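Local coordinates for protein polysaccharide deacetylase (Bacillus anthracis, PDB 2J13) that probably removes acetyl groups from peptidoglycan of the bacterial cell wall, as a zinc-binding family 4 carbohydrate esterase, at residues 112-117 / 129-134; 149-154 / 169-174. One frame throughout, in Å; residues are numbered along the deposited sequence.

How the interactions relate
Interactions 1 and 2 follow one another along the chain, their centres about 10 Å apart on the same side of the molecule's centre. Interaction 1 ties the loop after strand 109-112 to helix 125-143; the chain then runs from that helix into strand 150-151, which interaction 2 pairs in parallel with strand 172-174. The two contacts also touch directly. Asn112 N probably donates to Tyr150 O, and His113 ND1 to Arg152 O, a bond that would set the rotation of the His113 ring. Both lie within the NodB homology region, a (beta/alpha) barrel in this family; interaction 1 supplies His113 and His117 to the zinc, and interaction 2 adjoins them through Arg152.

Interaction 1 of 2, residues 112-117 / 129-134; sequences NHSWSH and REELTS. With ZN (zinc ion), chain B.
Glu131 OE2 is gripped twice: by the hydroxyl of Ser116, whose OG donates to Glu131 OE2 over 2.6 Å from above the carboxylate plane, and by Lys127, which adds a salt bridge one turn earlier in the helix. The other oxygen, Glu131 OE1, takes the backbone N-H of Ser116 on its syn lone pair at 2.8 Å, almost perfectly straight (176°). A bend at chi2 (-78°) folds the glutamate back against the loop for this two-pronged hold. Its main chain takes part as well, Glu131 O receiving a weak bond from Trp115 N. One residue on, Leu132 O is met on an in-plane lone pair by Asn112 ND2 at 2.9 Å, while Leu132 CD2 packs against Asn112 OD1. That same OD1 accepts from Ser114 N, closing an Asx turn and fixing the amide's flip. Ser134 OG, turned back to Glu130 O, lies obliquely to the Trp115 indole, 3.3 Å from Trp115 CE3. Within the loop, Ser114 OG donates to His113 O at 2.6 Å and receives a weak bond from His117 N, bridging the main chains of the two histidines whose NE2 atoms bind zinc at 2.0 Å (His113) and 2.1 Å (His117). These belong to the His-x-x-x-His pair of the family's metal site. His113 ND1 is held by Arg152 O. The helix thus anchors the loop that carries both ligands and would hold their spacing indirectly, and the neighbouring lysine and the N-H and hydroxyl donors would be expected to keep Glu131 ionised.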
loop_
_atom_site.group_PDB
_atom_site.type_symbol
_atom_site.label_atom_id
_atom_site.label_comp_id
_atom_site.label_asym_id
_atom_site.label_seq_id
_atom_site.Cartn_x
_atom_site.Cartn_y
_atom_site.Cartn_z
ATOM N N ASN A 112 -6.435 -0.030 1.568
ATOM C CA ASN A 112 -7.065 0.865 2.499
ATOM C C ASN A 112 -6.034 1.809 3.134
ATOM O O ASN A 112 -5.134 1.330 3.848
ATOM C CB ASN A 112 -7.743 0.026 3.572
ATOM C CG ASN A 112 -8.665 0.814 4.475
ATOM O OD1 ASN A 112 -8.433 1.992 4.777
ATOM N ND2 ASN A 112 -9.757 0.148 4.920
ATOM N N HIS A 113 -6.169 3.116 2.904
ATOM C CA HIS A 113 -5.265 4.126 3.457
ATOM C C HIS A 113 -6.014 5.055 4.432
ATOM O O HIS A 113 -5.538 6.148 4.720
ATOM C CB HIS A 113 -4.614 4.936 2.342
ATOM C CG HIS A 113 -3.342 5.639 2.699
ATOM N ND1 HIS A 113 -2.370 5.093 3.503
ATOM C CD2 HIS A 113 -2.860 6.829 2.279
ATOM C CE1 HIS A 113 -1.361 5.953 3.610
ATOM N NE2 HIS A 113 -1.634 7.015 2.879
ATOM N N SER A 114 -7.175 4.602 4.905
ATOM C CA SER A 114 -8.069 5.310 5.866
ATOM C C SER A 114 -8.946 6.402 5.285
ATOM O O SER A 114 -8.649 6.976 4.247
ATOM C CB SER A 114 -7.260 5.914 7.028
ATOM O OG SER A 114 -6.843 7.214 6.712
ATOM N N TRP A 115 -10.056 6.690 5.960
ATOM C CA TRP A 115 -11.006 7.662 5.437
ATOM C C TRP A 115 -10.448 9.070 5.334
ATOM O O TRP A 115 -10.500 9.682 4.273
ATOM C CB TRP A 115 -12.302 7.655 6.252
ATOM C CG TRP A 115 -13.339 8.455 5.533
ATOM C CD1 TRP A 115 -13.624 9.782 5.704
ATOM C CD2 TRP A 115 -14.135 8.009 4.433
ATOM N NE1 TRP A 115 -14.585 10.177 4.785
ATOM C CE2 TRP A 115 -14.896 9.109 3.991
ATOM C CE3 TRP A 115 -14.275 6.774 3.778
ATOM C CZ2 TRP A 115 -15.802 9.012 2.923
ATOM C CZ3 TRP A 115 -15.165 6.684 2.711
ATOM C CH2 TRP A 115 -15.913 7.794 2.306
ATOM N N SER A 116 -9.935 9.593 6.441
ATOM C CA SER A 116 -9.496 10.986 6.525
ATOM C C SER A 116 -7.978 11.178 6.739
ATOM O O SER A 116 -7.504 12.328 6.934
ATOM C CB SER A 116 -10.293 11.718 7.607
ATOM O OG SER A 116 -9.989 11.188 8.860
ATOM N N HIS A 117 -7.217 10.082 6.679
ATOM C CA HIS A 117 -5.758 10.138 6.766
ATOM C C HIS A 117 -5.228 10.774 8.054
ATOM O O HIS A 117 -4.244 11.512 8.023
ATOM C CB HIS A 117 -5.227 10.902 5.532
ATOM C CG HIS A 117 -3.801 10.607 5.152
ATOM N ND1 HIS A 117 -2.769 11.491 5.398
ATOM C CD2 HIS A 117 -3.256 9.585 4.453
ATOM C CE1 HIS A 117 -1.638 10.996 4.910
ATOM N NE2 HIS A 117 -1.911 9.845 4.310
ATOM N N ARG A 129 -11.595 2.259 14.038
ATOM C CA ARG A 129 -12.422 1.234 13.400
ATOM C C ARG A 129 -13.253 1.887 12.315
ATOM O O ARG A 129 -13.371 1.323 11.219
ATOM C CB ARG A 129 -13.331 0.526 14.436
ATOM C CG ARG A 129 -12.551 -0.454 15.286
ATOM C CD ARG A 129 -13.391 -1.468 16.021
ATOM N NE ARG A 129 -12.617 -2.005 17.148
ATOM C CZ ARG A 129 -12.613 -1.480 18.373
ATOM N NH1 ARG A 129 -13.332 -0.401 18.652
ATOM N NH2 ARG A 129 -11.864 -2.036 19.315
ATOM N N GLU A 130 -13.768 3.079 12.564
ATOM C CA GLU A 130 -14.596 3.786 11.527
ATOM C C GLU A 130 -13.729 4.205 10.352
ATOM O O GLU A 130 -14.132 4.072 9.192
ATOM C CB GLU A 130 -15.272 5.011 12.116
ATOM C CG GLU A 130 -16.300 4.598 13.131
ATOM C CD GLU A 130 -16.857 5.708 14.008
ATOM O OE1 GLU A 130 -16.311 6.835 14.036
ATOM O OE2 GLU A 130 -17.885 5.426 14.678
ATOM N N GLU A 131 -12.519 4.681 10.654
ATOM C CA GLU A 131 -11.586 5.122 9.610
ATOM C C GLU A 131 -11.241 3.996 8.639
ATOM O O GLU A 131 -11.103 4.275 7.428
ATOM C CB GLU A 131 -10.295 5.673 10.248
ATOM C CG GLU A 131 -10.461 7.073 10.863
ATOM C CD GLU A 131 -10.456 8.159 9.829
ATOM O OE1 GLU A 131 -9.773 7.994 8.793
ATOM O OE2 GLU A 131 -11.126 9.184 10.022
ATOM N N LEU A 132 -11.101 2.758 9.137
ATOM C CA LEU A 132 -10.807 1.589 8.274
ATOM C C LEU A 132 -12.074 1.039 7.626
ATOM O O LEU A 132 -12.114 0.823 6.422
ATOM C CB LEU A 132 -10.120 0.485 9.057
ATOM C CG LEU A 132 -8.727 0.876 9.563
ATOM C CD1 LEU A 132 -8.230 -0.262 10.421
ATOM C CD2 LEU A 132 -7.777 1.203 8.421
ATOM N N THR A 133 -13.117 0.833 8.424
ATOM C CA THR A 133 -14.330 0.189 7.922
ATOM C C THR A 133 -15.003 1.024 6.853
ATOM O O THR A 133 -15.510 0.456 5.860
ATOM C CB THR A 133 -15.320 -0.099 9.065
ATOM O OG1 THR A 133 -14.673 -0.940 10.046
ATOM C CG2 THR A 133 -16.560 -0.814 8.506
ATOM N N SER A 134 -15.018 2.335 7.001
ATOM C CA SER A 134 -15.643 3.203 6.008
ATOM C C SER A 134 -15.002 3.073 4.622
ATOM O O SER A 134 -15.712 3.005 3.607
ATOM C CB SER A 134 -15.688 4.652 6.461
ATOM O OG SER A 134 -14.425 5.177 6.695
HETATM ZN ZN ZN B . -0.689 8.802 3.006
#

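Interaction 2 of 2, residues 149-154 / 169-174; sequences KYVRPP and MGYYNV
Arg152 starts out with CG anti to the backbone N (chi1 -177°) and runs across the end of strand 172-174. Its CB, CG and CD all pass Val174 O, CG nearest of these at 3.3 Å. A bend at chi3 turns NE back to the same carbonyl: Arg152 NE donates to Val174 O over 3.0 Å, with the oxygen near the guanidinium plane although the donor stands above the carbonyl plane. Beyond it, NH2 reaches Val174 CG1 and bonds to Phe175 O, while NH1 forms a salt bridge with Asp62 and a hydrogen bond with Thr60. The guanidinium is thus fixed at every nitrogen. Before Arg152 in the chain, the strands pair in parallel, Tyr172 N giving to Lys149 O, Val151 N to Tyr172 O (2.8 Å), and Val174 N to Val151 O, each nearly along the C=O axis. Val151 CG2 sits over one face of the Tyr171 ring as a CH-pi contact, 3.8 Å from its centroid. On the other side of the sheet the Tyr150 and Tyr172 rings lie side by side, nearly parallel (22°) but barely overlapping, touching from Tyr150 CE1 to Tyr172 CD2 at 3.6 Å. Val174 CG2 meets Tyr150 CD1 beside them. Helix 238-243 packs on this side, Asp239 accepting from Tyr150 OH; Val151 and Asn173 face helix 160-168, the link of a right-handed beta-alpha-beta crossover, with helix 125-143 beside it touching Val151 through Leu132 and bonding Tyr171 OH through Thr136, and strand 46-47 flanks strand 172-174 away from strand 150-151.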
loop_
_atom_site.group_PDB
_atom_site.type_symbol
_atom_site.label_atom_id
_atom_site.label_comp_id
_atom_site.label_asym_id
_atom_site.label_seq_id
_atom_site.Cartn_x
_atom_site.Cartn_y
_atom_site.Cartn_z
ATOM N N LYS A 149 -7.934 -6.541 1.996
ATOM C CA LYS A 149 -7.063 -7.266 2.921
ATOM C C LYS A 149 -5.912 -6.418 3.462
ATOM O O LYS A 149 -5.298 -6.768 4.461
ATOM C CB LYS A 149 -6.421 -8.454 2.188
ATOM C CG LYS A 149 -7.388 -9.558 1.687
ATOM C CD LYS A 149 -6.675 -10.907 1.674
ATOM C CE LYS A 149 -5.539 -10.975 0.647
ATOM N NZ LYS A 149 -4.546 -12.146 0.762
ATOM N N TYR A 150 -5.593 -5.329 2.764
ATOM C CA TYR A 150 -4.318 -4.614 2.960
ATOM C C TYR A 150 -4.561 -3.188 3.445
ATOM O O TYR A 150 -5.244 -2.419 2.791
ATOM C CB TYR A 150 -3.498 -4.623 1.667
ATOM C CG TYR A 150 -3.339 -6.011 1.117
ATOM C CD1 TYR A 150 -2.624 -6.981 1.810
ATOM C CD2 TYR A 150 -3.931 -6.375 -0.081
ATOM C CE1 TYR A 150 -2.510 -8.279 1.310
ATOM C CE2 TYR A 150 -3.824 -7.640 -0.567
ATOM C CZ TYR A 150 -3.123 -8.595 0.129
ATOM O OH TYR A 150 -3.026 -9.885 -0.384
ATOM N N VAL A 151 -3.925 -2.840 4.562
ATOM C CA VAL A 151 -3.972 -1.497 5.113
ATOM C C VAL A 151 -2.558 -0.940 5.143
ATOM O O VAL A 151 -1.662 -1.623 5.581
ATOM C CB VAL A 151 -4.590 -1.505 6.533
ATOM C CG1 VAL A 151 -4.306 -0.201 7.247
ATOM C CG2 VAL A 151 -6.090 -1.790 6.412
ATOM N N ARG A 152 -2.377 0.295 4.705
ATOM C CA ARG A 152 -1.124 1.036 4.955
ATOM C C ARG A 152 -1.461 2.282 5.796
ATOM O O ARG A 152 -2.267 3.128 5.392
ATOM C CB ARG A 152 -0.468 1.450 3.651
ATOM C CG ARG A 152 0.869 2.158 3.837
ATOM C CD ARG A 152 1.597 2.313 2.570
ATOM N NE ARG A 152 2.229 1.080 2.148
ATOM C CZ ARG A 152 2.661 0.882 0.910
ATOM N NH1 ARG A 152 2.398 1.776 -0.031
ATOM N NH2 ARG A 152 3.251 -0.240 0.614
ATOM N N PRO A 153 -0.869 2.400 6.989
ATOM C CA PRO A 153 -1.192 3.535 7.830
ATOM C C PRO A 153 -0.754 4.883 7.275
ATOM O O PRO A 153 0.344 4.987 6.680
ATOM C CB PRO A 153 -0.405 3.240 9.143
ATOM C CG PRO A 153 0.020 1.933 9.080
ATOM C CD PRO A 153 0.072 1.486 7.653
ATOM N N PRO A 154 -1.587 5.922 7.444
ATOM C CA PRO A 154 -1.180 7.270 7.073
ATOM C C PRO A 154 0.184 7.634 7.620
ATOM O O PRO A 154 0.460 7.415 8.808
ATOM C CB PRO A 154 -2.279 8.117 7.677
ATOM C CG PRO A 154 -3.439 7.256 7.559
ATOM C CD PRO A 154 -2.976 5.936 7.953
ATOM N N MET A 169 -9.069 -6.524 13.158
ATOM C CA MET A 169 -10.146 -6.212 12.207
ATOM C C MET A 169 -10.045 -6.978 10.885
ATOM O O MET A 169 -10.925 -6.871 10.057
ATOM C CB MET A 169 -10.211 -4.713 11.949
ATOM C CG MET A 169 -10.504 -3.873 13.196
ATOM S SD MET A 169 -10.608 -2.147 12.831
ATOM C CE MET A 169 -12.023 -2.085 11.724
ATOM N N GLY A 170 -8.972 -7.747 10.703
ATOM C CA GLY A 170 -8.831 -8.656 9.589
ATOM C C GLY A 170 -7.930 -8.146 8.480
ATOM O O GLY A 170 -7.969 -8.682 7.359
ATOM N N TYR A 171 -7.104 -7.150 8.786
ATOM C CA TYR A 171 -6.179 -6.571 7.798
ATOM C C TYR A 171 -4.725 -6.885 8.060
ATOM O O TYR A 171 -4.309 -6.987 9.209
ATOM C CB TYR A 171 -6.318 -5.050 7.805
ATOM C CG TYR A 171 -7.728 -4.569 7.562
ATOM C CD1 TYR A 171 -8.258 -4.556 6.279
ATOM C CD2 TYR A 171 -8.484 -4.057 8.610
ATOM C CE1 TYR A 171 -9.560 -4.094 6.038
ATOM C CE2 TYR A 171 -9.778 -3.584 8.395
ATOM C CZ TYR A 171 -10.306 -3.593 7.108
ATOM O OH TYR A 171 -11.592 -3.142 6.898
ATOM N N TYR A 172 -3.962 -7.018 6.972
ATOM C CA TYR A 172 -2.497 -6.893 7.044
ATOM C C TYR A 172 -2.084 -5.424 7.124
ATOM O O TYR A 172 -2.635 -4.537 6.447
ATOM C CB TYR A 172 -1.813 -7.486 5.830
ATOM C CG TYR A 172 -2.017 -8.964 5.612
ATOM C CD1 TYR A 172 -1.215 -9.889 6.254
ATOM C CD2 TYR A 172 -2.984 -9.424 4.739
ATOM C CE1 TYR A 172 -1.381 -11.254 6.009
ATOM C CE2 TYR A 172 -3.164 -10.778 4.492
ATOM C CZ TYR A 172 -2.376 -11.678 5.136
ATOM O OH TYR A 172 -2.566 -13.020 4.881
ATOM N N ASN A 173 -1.022 -5.192 7.877
ATOM C CA ASN A 173 -0.385 -3.904 7.964
ATOM C C ASN A 173 0.783 -3.936 6.953
ATOM O O ASN A 173 1.782 -4.631 7.184
ATOM C CB ASN A 173 0.210 -3.746 9.352
ATOM C CG ASN A 173 -0.856 -3.575 10.456
ATOM O OD1 ASN A 173 -1.460 -2.506 10.569
ATOM N ND2 ASN A 173 -1.062 -4.624 11.281
ATOM N N VAL A 174 0.673 -3.149 5.898
ATOM C CA VAL A 174 1.610 -3.227 4.774
ATOM C C VAL A 174 2.441 -1.962 4.718
ATOM O O VAL A 174 1.930 -0.877 4.421
ATOM C CB VAL A 174 0.891 -3.430 3.445
ATOM C CG1 VAL A 174 1.930 -3.599 2.336
ATOM C CG2 VAL A 174 -0.055 -4.626 3.496
#